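Local coordinates for 3,4-dihydroxy-2-butanone 4-phosphate synthase (Acinetobacter baumannii, PDB 6MNZ), which probably converts D-ribulose 5-phosphate to formate and 3,4-dihydroxy-2-butanone 4-phosphate, a step of riboflavin biosynthesis that uses magnesium or manganese, at residues Met18-Asp24 and Leu187-Ala193; Asn84-Glu90 and Ile127-Gln133; Gly135-Ala141 and Leu195-Met200; Ala331-Arg335 and Ser355-Leu359. All coordinates share one frame. Residues are numbered along the deposited sequence.

Interactions 1, 2 and 3 belong to the DHBP synthase part of the chain, interaction 4 to the GTP cyclohydrolase II-like part. Interactions 1 and 3 are buried and share helix 192-202; they touch where I192 CG2 lies 3.7 Å from V137 CG1. Interactions 1 and 2 reach the same six-stranded sheet, one at strands 19-22 and 188-191, the other at strand 127-131, their centres about 20 Å apart. Interaction 4, partly buried, meets interaction 3 at M200 O and F357 CZ, 3.4 Å apart, where the two parts of the chain abut. Backbone hydrogen bonds and apolar packing tie interactions 1 and 2, whereas interaction 3 has one weak hydrogen bond and interaction 4 none.

Interaction 1: residues Met18-Asp24 and Leu187-Ala193; sequences MVILMDD and LKIGTIA
Strands 19-22 and 188-191 run parallel, their axes 4.5 Å apart at closest approach with 23° between N-to-C directions. The register pairs I20 with I189, L21 with G190 and M22 with T191, at CA-CA distances of 4.4, 4.7 and 4.8 Å. Backbone donors and acceptors are matched: I20 N donates to K188 O (3.0 Å), G190 N weakly to I20 O (2.7 Å, 117°), M22 N to G190 O (2.6 Å), and I192 N, at the start of helix 192-202, to M22 O (2.8 Å). A water bridges the upstream end, 2.8 Å from M18 O and 2.6 Å from K188 N. On the face bearing I20, M22 and I189, I20 CG2 and M22 CE lie 3.5 and 3.7 Å from I189 CD1; helix 175-184 packs there. D23 CB touches I192 CD1 (3.6 Å), while its carboxylate accepts from E28 N and E30 N, and D24 OD2 from S321 N. Main-chain pairing and apolar packing thus join the strands, while D23 engages amides around E28, a predicted metal ligand.

Interaction 2: residues Asn84-Glu90 and Ile127-Gln133; sequences NFTLSIE and IFPLMAQ
This is an irregular backbone pairing at the edge of the six-stranded sheet: the loop 84-90 runs roughly against strand 127-131, the end-to-end directions being 136° apart. E90 and I127 form an antiparallel hydrogen-bonded pair, CA-CA 5.0 Å, with E90 N to I127 O at 2.8 Å and I127 N to E90 O at 3.2 Å. A separate bridge joins T86 and L130 (CA-CA 4.8 Å), where M131 N donates to F85 O (3.3 Å) and L87 N weakly to P129 O (3.1 Å). The register slips by one residue between the two. P129 fills the interval: its CB is 3.7 Å from L87 CD2 and its CG 3.5 Å from E90 CB. In the DHBP synthase domain, strand 127-131 is outermost within the chain, and strand 57-60 pairs along its other edge. I89 sets CG2 over the F128 ring face, a CH-pi contact 4.1 Å from the centroid. Q133 NE2 lies over a face of F85, 3.2 Å from CE2, and R140, predicted to bind substrate, touches that ring.

Interaction 3: residues Gly135-Ala141 and Leu195-Met200; sequences GGVLHRA and LIHYRM
The loop 135-141 presses one short 3-10 turn, V137-L138, against helix 192-202 along L195, I196, R199 and M200. Positions 195, 196, 199 and 200 follow an i, i+1, i+4, i+5 spacing, so they form one side of the helix; R199 N to L195 O and M200 N to I196 O, both 3.0 Å, fix its turns. V137 is the central bump: CA-CB points at the helix, chi1 is t, and its methyls enter the hollow between L195 and I196, with CG2 4.3 Å from L195 CD2. The V137 and I196 CA atoms are 6.1 Å apart. On one flank A141 CB meets I196 CD1 at 3.9 Å. On the other, L138, with chi1 m and chi2 t, reaches into the gap between R199 and M200: CD1 lies over one face of the guanidinium, 4.0 Å from R199 NH2, and CD2 is 4.0 Å from M200 SD. R199 bends with chi3 p, bringing NH1 to G135 O in a weak hydrogen bond (3.3 Å); its salt bridges go to D149 and E203. G136 has positive phi (70°), and a CB there would lie 3.0 Å from R199 NH1, a clash. Helix 192-202 here packs against the loop leading into helix 143-153, and that loop carries R140 and A141 of the predicted D-ribulose 5-phosphate site.

Interaction 4: residues Ala331-Arg335 and Ser355-Leu359; sequences AQILR and SGFNL
Packing between apolar groups centres on F357, which projects from the loop 355-359 onto helix 320-336. Its backbone is extended (phi/psi -126/104°) and chi1 is m, so that one ring face receives A331. The A331 CB is 3.6 Å from the ring centroid and 24° off the normal, a CH-pi contact, with 3.3 Å from A331 CB to F357 CD2. Q332 CG approaches the ring edge, 4.0 Å from CE2. CA atoms of A331 and F357 are 6.8 Å apart, those of R335 and N358 6.9 Å. A331 and R335 stand one helical turn apart, joined by R335 N to A331 O at 2.9 Å, and their CA-CB bonds both point to the loop. The contact thus joins a helix of the GTP cyclohydrolase II-like domain to the loop before strand 362-365, an outermost strand of its seven-stranded mixed sheet; F357 also touches T201 of helix 192-202. Among polar groups, the extended R335 side chain (chi1 t, chi2 t) turns at chi3 p and brings NH1 to 3.1 Å from F357 CD2. No hydrogen bond links the two segments. N358 has positive phi (60°) and directs CA-CB toward the helix beside R335. Q332 OE1 accepts from T205 N.

Interaction 1: residues Met18-Asp24 and Leu187-Ala193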
loop_
_atom_site.group_PDB
_atom_site.type_symbol
_atom_site.label_atom_id
_atom_site.label_comp_id
_atom_site.label_asym_id
_atom_site.label_seq_id
_atom_site.Cartn_x
_atom_site.Cartn_y
_atom_site.Cartn_z
ATOM N N MET A 18 -22.437 -5.323 29.535
ATOM C CA MET A 18 -22.169 -4.646 28.277
ATOM C C MET A 18 -21.659 -3.230 28.524
ATOM O O MET A 18 -21.844 -2.648 29.595
ATOM C CB MET A 18 -23.428 -4.596 27.411
ATOM C CG MET A 18 -24.047 -5.953 27.139
ATOM S SD MET A 18 -25.347 -5.880 25.895
ATOM C CE MET A 18 -25.828 -7.603 25.816
ATOM N N VAL A 19 -21.037 -2.666 27.490
ATOM C CA VAL A 19 -20.620 -1.271 27.490
ATOM C C VAL A 19 -20.749 -0.753 26.067
ATOM O O VAL A 19 -20.658 -1.518 25.104
ATOM C CB VAL A 19 -19.177 -1.091 28.018
ATOM C CG1 VAL A 19 -19.076 -1.538 29.471
ATOM C CG2 VAL A 19 -18.190 -1.855 27.148
ATOM N N ILE A 20 -21.107 0.520 25.944
ATOM C CA ILE A 20 -21.240 1.162 24.642
ATOM C C ILE A 20 -19.929 1.858 24.309
ATOM O O ILE A 20 -19.335 2.529 25.161
ATOM C CB ILE A 20 -22.410 2.159 24.636
ATOM C CG1 ILE A 20 -23.730 1.432 24.885
ATOM C CG2 ILE A 20 -22.464 2.904 23.311
ATOM C CD1 ILE A 20 -24.884 2.354 25.196
ATOM N N LEU A 21 -19.442 1.641 23.090
ATOM C CA LEU A 21 -18.202 2.242 22.615
ATOM C C LEU A 21 -18.497 3.013 21.338
ATOM O O LEU A 21 -18.980 2.437 20.357
ATOM C CB LEU A 21 -17.130 1.179 22.366
ATOM C CG LEU A 21 -16.122 0.963 23.499
ATOM C CD1 LEU A 21 -15.231 -0.233 23.195
ATOM C CD2 LEU A 21 -15.276 2.207 23.734
ATOM N N MET A 22 -18.141 4.292 21.330
ATOM C CA MET A 22 -18.234 5.120 20.139
ATOM C C MET A 22 -16.855 5.267 19.515
ATOM O O MET A 22 -15.859 5.459 20.220
ATOM C CB MET A 22 -18.798 6.501 20.473
ATOM C CG MET A 22 -20.199 6.476 21.045
ATOM S SD MET A 22 -20.847 8.130 21.364
ATOM C CE MET A 22 -20.289 8.393 23.043
ATOM N N ASP A 23 -16.817 5.270 18.187
ATOM C CA ASP A 23 -15.624 5.670 17.466
ATOM C C ASP A 23 -15.690 7.159 17.143
ATOM O O ASP A 23 -16.630 7.864 17.518
ATOM C CB ASP A 23 -15.470 4.836 16.197
ATOM C CG ASP A 23 -16.506 5.184 15.146
ATOM O OD1 ASP A 23 -17.609 5.633 15.530
ATOM O OD2 ASP A 23 -16.119 5.268 13.961
ATOM N N ASP A 24 -14.631 7.665 16.516
ATOM C CA ASP A 24 -14.533 9.089 16.231
ATOM C C ASP A 24 -15.756 9.559 15.456
ATOM O O ASP A 24 -16.263 8.859 14.575
ATOM C CB ASP A 24 -13.257 9.384 15.442
ATOM C CG ASP A 24 -12.030 9.445 16.329
ATOM O OD1 ASP A 24 -12.094 8.930 17.464
ATOM O OD2 ASP A 24 -11.018 10.041 15.913
ATOM N N LEU A 187 -26.073 1.123 31.389
ATOM C CA LEU A 187 -24.778 0.777 30.823
ATOM C C LEU A 187 -23.884 2.009 30.779
ATOM O O LEU A 187 -24.348 3.119 30.507
ATOM C CB LEU A 187 -24.931 0.199 29.415
ATOM C CG LEU A 187 -25.907 -0.970 29.282
ATOM C CD1 LEU A 187 -26.089 -1.343 27.820
ATOM C CD2 LEU A 187 -25.429 -2.166 30.093
ATOM N N LYS A 188 -22.586 1.791 30.949
ATOM C CA LYS A 188 -21.625 2.862 30.742
ATOM C C LYS A 188 -21.218 2.932 29.273
ATOM O O LYS A 188 -21.291 1.948 28.531
ATOM C CB LYS A 188 -20.380 2.661 31.609
ATOM C CG LYS A 188 -20.599 2.891 33.095
ATOM C CD LYS A 188 -20.924 1.589 33.807
ATOM C CE LYS A 188 -20.765 1.713 35.312
ATOM N NZ LYS A 188 -21.338 0.532 36.017
ATOM N N ILE A 189 -20.698 4.094 28.887
ATOM C CA ILE A 189 -20.447 4.425 27.491
ATOM C C ILE A 189 -19.045 5.006 27.386
ATOM O O ILE A 189 -18.477 5.476 28.375
ATOM C CB ILE A 189 -21.504 5.414 26.948
ATOM C CG1 ILE A 189 -21.302 5.654 25.453
ATOM C CG2 ILE A 189 -21.457 6.729 27.719
ATOM C CD1 ILE A 189 -22.569 6.056 24.735
ATOM N N GLY A 190 -18.445 4.874 26.206
ATOM C CA GLY A 190 -17.024 5.131 26.066
ATOM C C GLY A 190 -16.664 5.574 24.665
ATOM O O GLY A 190 -17.276 5.151 23.680
ATOM N N THR A 191 -15.526 6.259 24.587
ATOM C CA THR A 191 -14.926 6.685 23.330
ATOM C C THR A 191 -13.700 5.833 23.038
ATOM O O THR A 191 -12.837 5.665 23.907
ATOM C CB THR A 191 -14.536 8.163 23.389
ATOM O OG1 THR A 191 -15.684 8.951 23.728
ATOM C CG2 THR A 191 -13.983 8.624 22.053
ATOM N N ILE A 192 -13.590 5.347 21.800
ATOM C CA ILE A 192 -12.403 4.588 21.414
ATOM C C ILE A 192 -11.156 5.455 21.537
ATOM O O ILE A 192 -10.113 4.998 22.024
ATOM C CB ILE A 192 -12.557 4.035 19.984
ATOM C CG1 ILE A 192 -13.667 2.984 19.926
ATOM C CG2 ILE A 192 -11.243 3.432 19.497
ATOM C CD1 ILE A 192 -14.018 2.545 18.516
ATOM N N ALA A 193 -11.276 6.746 21.218
ATOM C CA ALA A 193 -10.171 7.670 21.452
ATOM C C ALA A 193 -9.810 7.739 22.932
ATOM O O ALA A 193 -8.627 7.788 23.287
ATOM C CB ALA A 193 -10.521 9.060 20.922
HETATM O O HOH W 1 -22.030 -0.690 31.569
#

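Interaction 2: residues Asn84-Glu90 and Ile127-Gln133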
loop_
_atom_site.group_PDB
_atom_site.type_symbol
_atom_site.label_atom_id
_atom_site.label_comp_id
_atom_site.label_asym_id
_atom_site.label_seq_id
_atom_site.Cartn_x
_atom_site.Cartn_y
_atom_site.Cartn_z
ATOM N N ASN A 84 -13.053 -2.596 6.598
ATOM C CA ASN A 84 -13.589 -3.451 7.650
ATOM C C ASN A 84 -13.199 -4.894 7.376
ATOM O O ASN A 84 -13.571 -5.444 6.334
ATOM C CB ASN A 84 -15.112 -3.326 7.741
ATOM C CG ASN A 84 -15.684 -4.056 8.939
ATOM O OD1 ASN A 84 -15.391 -5.232 9.157
ATOM N ND2 ASN A 84 -16.379 -3.323 9.797
ATOM N N PHE A 85 -12.667 -5.559 8.403
ATOM C CA PHE A 85 -12.151 -6.920 8.275
ATOM C C PHE A 85 -13.191 -7.888 8.833
ATOM O O PHE A 85 -13.080 -8.397 9.948
ATOM C CB PHE A 85 -10.810 -7.051 8.989
ATOM C CG PHE A 85 -9.921 -5.853 8.832
ATOM C CD1 PHE A 85 -9.477 -5.464 7.579
ATOM C CD2 PHE A 85 -9.476 -5.155 9.943
ATOM C CE1 PHE A 85 -8.603 -4.399 7.436
ATOM C CE2 PHE A 85 -8.606 -4.088 9.806
ATOM C CZ PHE A 85 -8.173 -3.707 8.551
ATOM N N THR A 86 -14.180 -8.200 8.000
ATOM C CA THR A 86 -15.045 -9.343 8.237
ATOM C C THR A 86 -14.335 -10.642 7.864
ATOM O O THR A 86 -13.309 -10.650 7.177
ATOM C CB THR A 86 -16.346 -9.222 7.439
ATOM O OG1 THR A 86 -16.054 -8.782 6.107
ATOM C CG2 THR A 86 -17.298 -8.236 8.105
ATOM N N LEU A 87 -14.841 -11.739 8.418
ATOM C CA LEU A 87 -14.291 -13.067 8.197
ATOM C C LEU A 87 -15.295 -13.935 7.453
ATOM O O LEU A 87 -16.485 -13.621 7.365
ATOM C CB LEU A 87 -13.916 -13.724 9.529
ATOM C CG LEU A 87 -12.445 -13.624 9.927
ATOM C CD1 LEU A 87 -11.956 -12.194 9.817
ATOM C CD2 LEU A 87 -12.242 -14.155 11.334
ATOM N N SER A 88 -14.827 -15.116 7.048
ATOM C CA SER A 88 -15.726 -16.236 6.817
ATOM C C SER A 88 -16.618 -16.460 8.032
ATOM O O SER A 88 -16.190 -16.290 9.176
ATOM C CB SER A 88 -14.926 -17.504 6.510
ATOM O OG SER A 88 -14.338 -17.444 5.221
ATOM N N ILE A 89 -17.905 -16.683 7.765
ATOM C CA ILE A 89 -18.896 -16.714 8.831
ATOM C C ILE A 89 -18.682 -17.952 9.696
ATOM O O ILE A 89 -18.225 -19.002 9.223
ATOM C CB ILE A 89 -20.322 -16.687 8.255
ATOM C CG1 ILE A 89 -20.494 -15.548 7.249
ATOM C CG2 ILE A 89 -21.329 -16.507 9.369
ATOM C CD1 ILE A 89 -21.833 -15.581 6.511
ATOM N N GLU A 90 -19.114 -17.860 10.949
ATOM C CA GLU A 90 -18.742 -18.802 11.992
ATOM C C GLU A 90 -19.982 -19.549 12.460
ATOM O O GLU A 90 -21.059 -18.960 12.593
ATOM C CB GLU A 90 -18.087 -18.076 13.168
ATOM C CG GLU A 90 -16.769 -18.673 13.625
ATOM C CD GLU A 90 -15.793 -18.908 12.482
ATOM O OE1 GLU A 90 -15.968 -18.279 11.417
ATOM O OE2 GLU A 90 -14.986 -19.857 12.578
ATOM N N ILE A 127 -22.670 -16.228 12.983
ATOM C CA ILE A 127 -21.830 -15.310 13.741
ATOM C C ILE A 127 -20.729 -14.810 12.819
ATOM O O ILE A 127 -20.241 -15.555 11.961
ATOM C CB ILE A 127 -21.237 -15.991 14.991
ATOM C CG1 ILE A 127 -22.314 -16.166 16.068
ATOM C CG2 ILE A 127 -20.049 -15.201 15.533
ATOM C CD1 ILE A 127 -22.918 -14.869 16.569
ATOM N N PHE A 128 -20.373 -13.535 12.966
ATOM C CA PHE A 128 -19.568 -12.813 11.981
ATOM C C PHE A 128 -18.302 -12.318 12.662
ATOM O O PHE A 128 -18.267 -11.193 13.184
ATOM C CB PHE A 128 -20.356 -11.653 11.377
ATOM C CG PHE A 128 -21.581 -12.083 10.637
ATOM C CD1 PHE A 128 -21.479 -12.538 9.333
ATOM C CD2 PHE A 128 -22.770 -12.281 11.315
ATOM C CE1 PHE A 128 -22.567 -13.075 8.686
ATOM C CE2 PHE A 128 -23.871 -12.797 10.667
ATOM C CZ PHE A 128 -23.778 -13.166 9.341
ATOM N N PRO A 129 -17.257 -13.140 12.733
ATOM C CA PRO A 129 -16.049 -12.719 13.448
ATOM C C PRO A 129 -15.314 -11.630 12.689
ATOM O O PRO A 129 -15.418 -11.511 11.466
ATOM C CB PRO A 129 -15.211 -14.002 13.535
ATOM C CG PRO A 129 -16.164 -15.127 13.239
ATOM C CD PRO A 129 -17.179 -14.548 12.302
ATOM N N LEU A 130 -14.594 -10.803 13.443
ATOM C CA LEU A 130 -13.824 -9.700 12.889
ATOM C C LEU A 130 -12.399 -9.778 13.411
ATOM O O LEU A 130 -12.183 -10.009 14.606
ATOM C CB LEU A 130 -14.451 -8.352 13.254
ATOM C CG LEU A 130 -15.950 -8.234 12.975
ATOM C CD1 LEU A 130 -16.496 -6.917 13.496
ATOM C CD2 LEU A 130 -16.217 -8.368 11.490
ATOM N N MET A 131 -11.435 -9.679 12.500
ATOM C CA MET A 131 -10.021 -9.822 12.830
ATOM C C MET A 131 -9.443 -8.438 13.101
ATOM O O MET A 131 -9.298 -7.626 12.181
ATOM C CB MET A 131 -9.281 -10.515 11.690
ATOM C CG MET A 131 -7.918 -11.070 12.057
ATOM S SD MET A 131 -7.065 -11.801 10.641
ATOM C CE MET A 131 -6.328 -10.342 9.903
ATOM N N ALA A 132 -9.108 -8.171 14.360
ATOM C CA ALA A 132 -8.407 -6.947 14.711
ATOM C C ALA A 132 -6.976 -6.977 14.181
ATOM O O ALA A 132 -6.416 -8.034 13.878
ATOM C CB ALA A 132 -8.408 -6.748 16.226
ATOM N N GLN A 133 -6.419 -5.786 13.983
ATOM C CA GLN A 133 -5.024 -5.656 13.601
ATOM C C GLN A 133 -4.115 -5.858 14.809
ATOM O O GLN A 133 -4.580 -5.849 15.952
ATOM C CB GLN A 133 -4.773 -4.286 12.982
ATOM C CG GLN A 133 -5.482 -4.062 11.661
ATOM C CD GLN A 133 -5.058 -5.053 10.596
ATOM O OE1 GLN A 133 -3.944 -4.982 10.077
ATOM N NE2 GLN A 133 -5.981 -5.921 10.197
#

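Interaction 3: residues Gly135-Ala141 and Leu195-Met200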
loop_
_atom_site.group_PDB
_atom_site.type_symbol
_atom_site.label_atom_id
_atom_site.label_comp_id
_atom_site.label_asym_id
_atom_site.label_seq_id
_atom_site.Cartn_x
_atom_site.Cartn_y
_atom_site.Cartn_z
ATOM N N GLY A 135 -1.609 -4.564 16.658
ATOM C CA GLY A 135 -1.454 -3.634 17.753
ATOM C C GLY A 135 -2.743 -3.128 18.350
ATOM O O GLY A 135 -2.713 -2.266 19.233
ATOM N N GLY A 136 -3.884 -3.597 17.854
ATOM C CA GLY A 136 -5.150 -3.187 18.428
ATOM C C GLY A 136 -5.455 -1.736 18.113
ATOM O O GLY A 136 -5.091 -1.209 17.056
ATOM N N VAL A 137 -6.005 -1.046 19.107
ATOM C CA VAL A 137 -6.527 0.304 18.936
ATOM C C VAL A 137 -5.370 1.289 18.799
ATOM O O VAL A 137 -5.582 2.486 18.580
ATOM C CB VAL A 137 -7.447 0.670 20.116
ATOM C CG1 VAL A 137 -7.879 2.107 20.049
ATOM C CG2 VAL A 137 -8.669 -0.228 20.132
ATOM N N LEU A 138 -4.136 0.784 18.839
ATOM C CA LEU A 138 -2.986 1.657 18.629
ATOM C C LEU A 138 -2.958 2.225 17.216
ATOM O O LEU A 138 -2.313 3.253 16.981
ATOM C CB LEU A 138 -1.688 0.902 18.905
ATOM C CG LEU A 138 -1.455 0.455 20.347
ATOM C CD1 LEU A 138 -0.222 -0.433 20.408
ATOM C CD2 LEU A 138 -1.315 1.652 21.272
ATOM N N HIS A 139 -3.441 1.457 16.239
ATOM C CA HIS A 139 -3.246 1.781 14.831
ATOM C C HIS A 139 -4.552 1.978 14.083
ATOM O O HIS A 139 -4.760 3.039 13.482
ATOM C CB HIS A 139 -2.415 0.675 14.163
ATOM C CG HIS A 139 -1.193 0.291 14.937
ATOM N ND1 HIS A 139 -0.183 1.186 15.216
ATOM C CD2 HIS A 139 -0.881 -0.846 15.602
ATOM C CE1 HIS A 139 0.710 0.608 16.001
ATOM N NE2 HIS A 139 0.332 -0.640 16.212
ATOM N N ARG A 140 -5.461 1.008 14.139
ATOM C CA ARG A 140 -6.823 1.184 13.655
ATOM C C ARG A 140 -7.740 1.456 14.839
ATOM O O ARG A 140 -7.910 0.593 15.707
ATOM C CB ARG A 140 -7.300 -0.046 12.882
ATOM C CG ARG A 140 -8.517 0.222 12.016
ATOM C CD ARG A 140 -9.125 -1.064 11.478
ATOM N NE ARG A 140 -10.401 -1.372 12.119
ATOM C CZ ARG A 140 -11.446 -1.916 11.501
ATOM N NH1 ARG A 140 -11.310 -2.406 10.276
ATOM N NH2 ARG A 140 -12.530 -2.221 12.202
ATOM N N ALA A 141 -8.426 2.594 14.800
ATOM C CA ALA A 141 -9.356 2.979 15.861
ATOM C C ALA A 141 -10.786 2.564 15.527
ATOM O O ALA A 141 -11.720 3.361 15.601
ATOM C CB ALA A 141 -9.264 4.481 16.100
ATOM N N LEU A 195 -10.038 5.317 24.883
ATOM C CA LEU A 195 -9.280 4.092 25.105
ATOM C C LEU A 195 -7.879 4.180 24.513
ATOM O O LEU A 195 -6.928 3.639 25.088
ATOM C CB LEU A 195 -10.031 2.897 24.518
ATOM C CG LEU A 195 -9.467 1.521 24.880
ATOM C CD1 LEU A 195 -9.542 1.278 26.382
ATOM C CD2 LEU A 195 -10.204 0.426 24.121
ATOM N N ILE A 196 -7.740 4.793 23.333
ATOM C CA ILE A 196 -6.412 5.085 22.796
ATOM C C ILE A 196 -5.561 5.764 23.860
ATOM O O ILE A 196 -4.446 5.329 24.171
ATOM C CB ILE A 196 -6.515 5.957 21.532
ATOM C CG1 ILE A 196 -7.109 5.153 20.380
ATOM C CG2 ILE A 196 -5.139 6.482 21.142
ATOM C CD1 ILE A 196 -7.497 5.975 19.181
ATOM N N HIS A 197 -6.061 6.877 24.397
ATOM C CA HIS A 197 -5.267 7.672 25.323
ATOM C C HIS A 197 -4.973 6.908 26.605
ATOM O O HIS A 197 -3.855 6.982 27.125
ATOM C CB HIS A 197 -5.997 8.977 25.637
ATOM C CG HIS A 197 -5.211 9.917 26.494
ATOM N ND1 HIS A 197 -4.021 10.481 26.086
ATOM C CD2 HIS A 197 -5.455 10.408 27.732
ATOM C CE1 HIS A 197 -3.550 11.252 27.050
ATOM N NE2 HIS A 197 -4.419 11.254 28.044
ATOM N N TYR A 198 -5.903 6.061 27.049
ATOM C CA TYR A 198 -5.641 5.229 28.217
ATOM C C TYR A 198 -4.456 4.304 27.969
ATOM O O TYR A 198 -3.518 4.247 28.772
ATOM C CB TYR A 198 -6.888 4.423 28.577
ATOM C CG TYR A 198 -6.712 3.554 29.799
ATOM C CD1 TYR A 198 -7.065 4.015 31.059
ATOM C CD2 TYR A 198 -6.249 2.252 29.687
ATOM C CE1 TYR A 198 -6.856 3.246 32.184
ATOM C CE2 TYR A 198 -6.040 1.471 30.804
ATOM C CZ TYR A 198 -6.332 1.979 32.051
ATOM O OH TYR A 198 -6.104 1.219 33.173
ATOM N N ARG A 199 -4.491 3.558 26.862
ATOM C CA ARG A 199 -3.402 2.640 26.548
ATOM C C ARG A 199 -2.071 3.375 26.458
ATOM O O ARG A 199 -1.029 2.838 26.853
ATOM C CB ARG A 199 -3.694 1.910 25.237
ATOM C CG ARG A 199 -4.852 0.927 25.314
ATOM C CD ARG A 199 -4.779 -0.110 24.201
ATOM N NE ARG A 199 -3.538 -0.879 24.249
ATOM C CZ ARG A 199 -3.191 -1.803 23.360
ATOM N NH1 ARG A 199 -3.973 -2.054 22.318
ATOM N NH2 ARG A 199 -1.998 -2.379 23.440
ATOM N N MET A 200 -2.074 4.573 25.871
ATOM C CA MET A 200 -0.844 5.343 25.759
ATOM C C MET A 200 -0.344 5.830 27.113
ATOM O O MET A 200 0.858 6.074 27.263
ATOM C CB MET A 200 -1.054 6.535 24.825
ATOM C CG MET A 200 -1.367 6.150 23.389
ATOM S SD MET A 200 -0.077 5.161 22.607
ATOM C CE MET A 200 -0.213 5.706 20.904
#

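Interaction 4: residues Ala331-Arg335 and Ser355-Leu359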
loop_
_atom_site.group_PDB
_atom_site.type_symbol
_atom_site.label_atom_id
_atom_site.label_comp_id
_atom_site.label_asym_id
_atom_site.label_seq_id
_atom_site.Cartn_x
_atom_site.Cartn_y
_atom_site.Cartn_z
ATOM N N ALA A 331 4.930 11.149 22.683
ATOM C CA ALA A 331 5.154 11.449 24.091
ATOM C C ALA A 331 6.020 10.386 24.759
ATOM O O ALA A 331 6.907 10.716 25.554
ATOM C CB ALA A 331 3.818 11.581 24.822
ATOM N N GLN A 332 5.830 9.117 24.391
ATOM C CA GLN A 332 6.672 8.060 24.936
ATOM C C GLN A 332 8.101 8.162 24.422
ATOM O O GLN A 332 9.047 7.895 25.172
ATOM C CB GLN A 332 6.084 6.692 24.593
ATOM C CG GLN A 332 4.724 6.430 25.220
ATOM C CD GLN A 332 4.141 5.086 24.819
ATOM O OE1 GLN A 332 4.870 4.110 24.636
ATOM N NE2 GLN A 332 2.825 5.040 24.640
ATOM N N ILE A 333 8.283 8.677 23.205
ATOM C CA ILE A 333 9.627 8.959 22.708
ATOM C C ILE A 333 10.282 10.042 23.556
ATOM O O ILE A 333 11.463 9.948 23.913
ATOM C CB ILE A 333 9.573 9.357 21.222
ATOM C CG1 ILE A 333 9.244 8.131 20.365
ATOM C CG2 ILE A 333 10.889 9.989 20.789
ATOM C CD1 ILE A 333 9.048 8.433 18.891
ATOM N N LEU A 334 9.558 11.134 23.802
ATOM C CA LEU A 334 10.152 12.276 24.485
ATOM C C LEU A 334 10.462 11.960 25.943
ATOM O O LEU A 334 11.498 12.392 26.460
ATOM C CB LEU A 334 9.220 13.481 24.385
ATOM C CG LEU A 334 9.002 14.002 22.963
ATOM C CD1 LEU A 334 7.782 14.912 22.899
ATOM C CD2 LEU A 334 10.241 14.726 22.458
ATOM N N ARG A 335 9.633 11.141 26.594
ATOM C CA ARG A 335 9.986 10.650 27.921
ATOM C C ARG A 335 11.204 9.738 27.866
ATOM O O ARG A 335 12.077 9.805 28.740
ATOM C CB ARG A 335 8.806 9.914 28.548
ATOM C CG ARG A 335 9.121 9.326 29.917
ATOM C CD ARG A 335 7.855 8.958 30.672
ATOM N NE ARG A 335 7.191 7.801 30.079
ATOM C CZ ARG A 335 5.908 7.757 29.725
ATOM N NH1 ARG A 335 5.111 8.802 29.913
ATOM N NH2 ARG A 335 5.414 6.649 29.194
ATOM N N SER A 355 -1.148 15.000 29.354
ATOM C CA SER A 355 -1.994 14.582 30.465
ATOM C C SER A 355 -1.472 13.427 31.314
ATOM O O SER A 355 -1.866 13.308 32.480
ATOM C CB SER A 355 -3.378 14.169 29.956
ATOM O OG SER A 355 -4.159 13.670 31.030
ATOM N N GLY A 356 -0.435 12.738 30.858
ATOM C CA GLY A 356 -0.048 11.503 31.516
ATOM C C GLY A 356 1.450 11.331 31.573
ATOM O O GLY A 356 1.964 10.523 32.351
ATOM N N PHE A 357 2.134 12.326 31.022
ATOM C CA PHE A 357 3.527 12.203 30.609
ATOM C C PHE A 357 4.265 13.340 31.308
ATOM O O PHE A 357 4.188 14.492 30.873
ATOM C CB PHE A 357 3.657 12.267 29.091
ATOM C CG PHE A 357 2.806 11.254 28.367
ATOM C CD1 PHE A 357 1.442 11.448 28.229
ATOM C CD2 PHE A 357 3.381 10.143 27.770
ATOM C CE1 PHE A 357 0.653 10.504 27.596
ATOM C CE2 PHE A 357 2.608 9.248 27.046
ATOM C CZ PHE A 357 1.243 9.428 26.962
ATOM N N ASN A 358 5.014 13.015 32.359
ATOM C CA ASN A 358 6.165 13.839 32.689
ATOM C C ASN A 358 5.779 15.282 32.981
ATOM O O ASN A 358 6.262 16.157 32.266
ATOM C CB ASN A 358 7.206 13.852 31.563
ATOM C CG ASN A 358 8.031 12.582 31.504
ATOM O OD1 ASN A 358 8.528 12.224 30.437
ATOM N ND2 ASN A 358 8.385 12.049 32.671
ATOM N N LEU A 359 5.334 15.580 34.196
ATOM C CA LEU A 359 4.355 16.616 34.507
ATOM C C LEU A 359 4.316 17.782 33.522
ATOM O O LEU A 359 4.471 17.546 32.325
ATOM C CB LEU A 359 4.747 17.219 35.863
ATOM C CG LEU A 359 6.191 17.750 35.655
ATOM C CD1 LEU A 359 6.270 19.227 35.223
ATOM C CD2 LEU A 359 7.086 17.519 36.869
#